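Local coordinates for protein beta-xylosidase (Uncultured organism, PDB 4MLG) that probably hydrolyses xylo-oligosaccharides, releasing xylose units from chain ends, as a calcium-containing beta-xylosidase of glycoside hydrolase family 43, at residues A224-Y229 with T273-V278. Residues are numbered along the deposited sequence; the frame is centred on the assembly and turned at random.
Sequences ASWMHY and THHSIV. With CA (calcium ion), chain M; SO4 (sulfate ion), chain N.
Ala224 to His228 face His274 to Ile277 where strand 224-229 runs nearly parallel to strand 276-278, 12° between their directions and 7.1 Å between their axes; His274 lies in the loop leading into the second strand. Side chains bridge the two, while each strand hydrogen-bonds its backbone to its own neighbour, 233-239 or 283-290. Trp226 spans the gap. Its CG is anti to the backbone N (chi1 -173°), pointing the side chain across, and the indole has Ser276 CA and CB over one face, CB 3.6 Å from the centroid of the six-membered ring in a CH-pi contact. NE1 reaches the carbonyl of Ile277, NE1 to O 3.0 Å, on an in-plane lone pair though bent to 138° at the hydrogen. An alanine in place of Trp226 would probably leave that carbonyl without its indole donor and open a gap over Ser276. Farther along, Ile277 lays CG2 over one face of His228, 3.9 Å from the ring centroid, and CD1 touches His228 CE1. NE2 of His275 lies 3.7 Å from CB of Trp226 and is hydrogen-bonded to Ser237 OG. At the other end Ala224 CB sits over the centre of the His274 ring, 3.5 Å from its centroid, while His274 NE2 binds calcium at 2.8 Å, with Asp85 as the other protein ligand. Innermost strands of adjacent blades meeting beside an axial metal are characteristic of the five-bladed beta-propeller of family 43.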
ATOM      1  N   ALA A 224      19.350  -0.984  -7.893  1.00 49.66           N
ATOM      2  CA  ALA A 224      20.350   0.087  -7.840  1.00 50.93           C
ATOM      3  C   ALA A 224      20.352   1.009  -9.060  1.00 52.06           C
ATOM      4  O   ALA A 224      21.385   1.189  -9.702  1.00 53.52           O
ATOM      5  CB  ALA A 224      21.746  -0.489  -7.606  1.00 50.89           C
ATOM      6  N   SER A 225      19.200   1.598  -9.366  1.00 51.80           N
ATOM      7  CA  SER A 225      19.096   2.539 -10.477  1.00 50.67           C
ATOM      8  C   SER A 225      19.930   3.791 -10.231  1.00 50.63           C
ATOM      9  O   SER A 225      19.949   4.326  -9.124  1.00 51.33           O
ATOM     10  CB  SER A 225      17.636   2.936 -10.715  1.00 49.87           C
ATOM     11  OG  SER A 225      16.894   1.870 -11.279  1.00 50.46           O
ATOM     12  N   TRP A 226      20.623   4.252 -11.269  1.00 51.09           N
ATOM     13  CA  TRP A 226      21.354   5.514 -11.200  1.00 51.32           C
ATOM     14  C   TRP A 226      21.456   6.158 -12.579  1.00 53.13           C
ATOM     15  O   TRP A 226      21.569   5.466 -13.589  1.00 54.13           O
ATOM     16  CB  TRP A 226      22.749   5.314 -10.602  1.00 48.95           C
ATOM     17  CG  TRP A 226      23.471   6.605 -10.356  1.00 48.32           C
ATOM     18  CD1 TRP A 226      24.368   7.214 -11.184  1.00 50.00           C
ATOM     19  CD2 TRP A 226      23.345   7.452  -9.207  1.00 47.91           C
ATOM     20  NE1 TRP A 226      24.813   8.386 -10.619  1.00 50.41           N
ATOM     21  CE2 TRP A 226      24.200   8.555  -9.405  1.00 49.11           C
ATOM     22  CE3 TRP A 226      22.595   7.384  -8.029  1.00 47.23           C
ATOM     23  CZ2 TRP A 226      24.325   9.581  -8.470  1.00 48.95           C
ATOM     24  CZ3 TRP A 226      22.721   8.403  -7.101  1.00 47.94           C
ATOM     25  CH2 TRP A 226      23.579   9.486  -7.327  1.00 49.10           C
ATOM     26  N   MET A 227      21.415   7.487 -12.612  1.00 53.99           N
ATOM     27  CA  MET A 227      21.432   8.229 -13.867  1.00 55.22           C
ATOM     28  C   MET A 227      22.370   9.425 -13.780  1.00 56.49           C
ATOM     29  O   MET A 227      22.291  10.213 -12.838  1.00 57.08           O
ATOM     30  CB  MET A 227      20.022   8.716 -14.207  1.00 55.51           C
ATOM     31  CG  MET A 227      19.930   9.511 -15.500  1.00 57.45           C
ATOM     32  SD  MET A 227      20.000   8.469 -16.970  1.00 58.06           S
ATOM     33  CE  MET A 227      18.501   7.510 -16.767  1.00 45.46           C
ATOM     34  N   HIS A 228      23.259   9.557 -14.760  1.00 56.82           N
ATOM     35  CA  HIS A 228      24.109  10.740 -14.851  1.00 58.33           C
ATOM     36  C   HIS A 228      24.307  11.187 -16.299  1.00 61.20           C
ATOM     37  O   HIS A 228      23.851  10.525 -17.231  1.00 61.92           O
ATOM     38  CB  HIS A 228      25.452  10.527 -14.141  1.00 57.64           C
ATOM     39  CG  HIS A 228      26.429   9.694 -14.911  1.00 57.12           C
ATOM     40  ND1 HIS A 228      26.575   8.339 -14.709  1.00 56.03           N
ATOM     41  CD2 HIS A 228      27.326  10.029 -15.868  1.00 58.74           C
ATOM     42  CE1 HIS A 228      27.514   7.874 -15.513  1.00 57.10           C
ATOM     43  NE2 HIS A 228      27.984   8.879 -16.229  1.00 58.66           N
ATOM     44  N   TYR A 229      24.991  12.312 -16.476  1.00 63.02           N
ATOM     45  CA  TYR A 229      25.096  12.946 -17.784  1.00 65.11           C
ATOM     46  C   TYR A 229      26.538  13.332 -18.094  1.00 66.89           C
ATOM     47  O   TYR A 229      27.163  14.082 -17.343  1.00 68.61           O
ATOM     48  CB  TYR A 229      24.197  14.182 -17.820  1.00 65.54           C
ATOM     49  CG  TYR A 229      23.937  14.746 -19.197  1.00 67.63           C
ATOM     50  CD1 TYR A 229      23.038  14.133 -20.061  1.00 67.84           C
ATOM     51  CD2 TYR A 229      24.569  15.906 -19.623  1.00 69.96           C
ATOM     52  CE1 TYR A 229      22.789  14.653 -21.317  1.00 69.98           C
ATOM     53  CE2 TYR A 229      24.326  16.431 -20.877  1.00 72.31           C
ATOM     54  CZ  TYR A 229      23.435  15.802 -21.719  1.00 72.81           C
ATOM     55  OH  TYR A 229      23.190  16.325 -22.967  1.00 75.83           O
ATOM     56  N   THR A 273      26.018  -5.480  -4.834  1.00 51.60           N
ATOM     57  CA  THR A 273      26.840  -4.394  -5.350  1.00 50.61           C
ATOM     58  C   THR A 273      25.957  -3.181  -5.649  1.00 49.36           C
ATOM     59  O   THR A 273      24.936  -3.290  -6.328  1.00 48.91           O
ATOM     60  CB  THR A 273      27.666  -4.823  -6.589  1.00 50.97           C
ATOM     61  OG1 THR A 273      28.442  -3.715  -7.061  1.00 52.89           O
ATOM     62  CG2 THR A 273      26.764  -5.334  -7.708  1.00 49.00           C
ATOM     63  N   HIS A 274      26.339  -2.031  -5.106  1.00 50.61           N
ATOM     64  CA  HIS A 274      25.539  -0.818  -5.235  1.00 52.92           C
ATOM     65  C   HIS A 274      26.469   0.362  -5.457  1.00 55.13           C
ATOM     66  O   HIS A 274      27.608   0.346  -4.994  1.00 55.61           O
ATOM     67  CB  HIS A 274      24.709  -0.599  -3.974  1.00 53.49           C
ATOM     68  CG  HIS A 274      23.442   0.162  -4.206  1.00 54.80           C
ATOM     69  ND1 HIS A 274      22.198  -0.425  -4.126  1.00 55.10           N
ATOM     70  CD2 HIS A 274      23.227   1.462  -4.517  1.00 55.27           C
ATOM     71  CE1 HIS A 274      21.270   0.480  -4.375  1.00 54.96           C
ATOM     72  NE2 HIS A 274      21.867   1.633  -4.618  1.00 55.35           N
ATOM     73  N   HIS A 275      25.990   1.391  -6.150  1.00 56.24           N
ATOM     74  CA  HIS A 275      26.883   2.457  -6.586  1.00 58.46           C
ATOM     75  C   HIS A 275      26.219   3.818  -6.773  1.00 59.68           C
ATOM     76  O   HIS A 275      25.013   3.977  -6.585  1.00 59.59           O
ATOM     77  CB  HIS A 275      27.508   2.071  -7.919  1.00 59.54           C
ATOM     78  CG  HIS A 275      26.556   2.186  -9.065  1.00 60.32           C
ATOM     79  ND1 HIS A 275      25.444   1.382  -9.186  1.00 59.40           N
ATOM     80  CD2 HIS A 275      26.531   3.028 -10.124  1.00 61.64           C
ATOM     81  CE1 HIS A 275      24.781   1.714 -10.279  1.00 60.01           C
ATOM     82  NE2 HIS A 275      25.419   2.711 -10.866  1.00 61.28           N
ATOM     83  N   SER A 276      27.043   4.786  -7.164  1.00 60.76           N
ATOM     84  CA  SER A 276      26.597   6.114  -7.570  1.00 61.16           C
ATOM     85  C   SER A 276      27.753   6.820  -8.271  1.00 61.54           C
ATOM     86  O   SER A 276      28.876   6.834  -7.766  1.00 62.11           O
ATOM     87  CB  SER A 276      26.133   6.934  -6.365  1.00 61.83           C
ATOM     88  OG  SER A 276      27.207   7.192  -5.478  1.00 63.70           O
ATOM     89  N   ILE A 277      27.476   7.399  -9.436  1.00 60.74           N
ATOM     90  CA  ILE A 277      28.509   8.057 -10.231  1.00 59.78           C
ATOM     91  C   ILE A 277      28.360   9.577 -10.197  1.00 60.22           C
ATOM     92  O   ILE A 277      27.271  10.107 -10.419  1.00 59.57           O
ATOM     93  CB  ILE A 277      28.477   7.572 -11.692  1.00 58.10           C
ATOM     94  CG1 ILE A 277      28.533   6.043 -11.742  1.00 55.67           C
ATOM     95  CG2 ILE A 277      29.622   8.182 -12.482  1.00 58.77           C
ATOM     96  CD1 ILE A 277      28.499   5.474 -13.138  1.00 55.36           C
ATOM     97  N   VAL A 278      29.459  10.272  -9.921  1.00 61.38           N
ATOM     98  CA  VAL A 278      29.435  11.724  -9.791  1.00 62.76           C
ATOM     99  C   VAL A 278      30.798  12.323 -10.139  1.00 66.33           C
ATOM    100  O   VAL A 278      31.835  11.698  -9.915  1.00 67.37           O
ATOM    101  CB  VAL A 278      29.013  12.145  -8.360  1.00 61.23           C
ATOM    102  CG1 VAL A 278      30.053  11.704  -7.341  1.00 61.52           C
ATOM    103  CG2 VAL A 278      28.774  13.645  -8.277  1.00 60.97           C
TER
HETATM  104 CA    CA M 401      21.224   4.258  -5.317  1.00 62.49          CA
HETATM  105  S   SO4 N 402      19.574  -2.957  -1.195  1.00109.91           S
HETATM  106  O1  SO4 N 402      20.301  -2.538  -0.001  1.00109.70           O
HETATM  107  O2  SO4 N 402      20.259  -2.460  -2.385  1.00109.63           O
HETATM  108  O3  SO4 N 402      19.511  -4.415  -1.240  1.00109.16           O
HETATM  109  O4  SO4 N 402      18.224  -2.403  -1.156  1.00109.69           O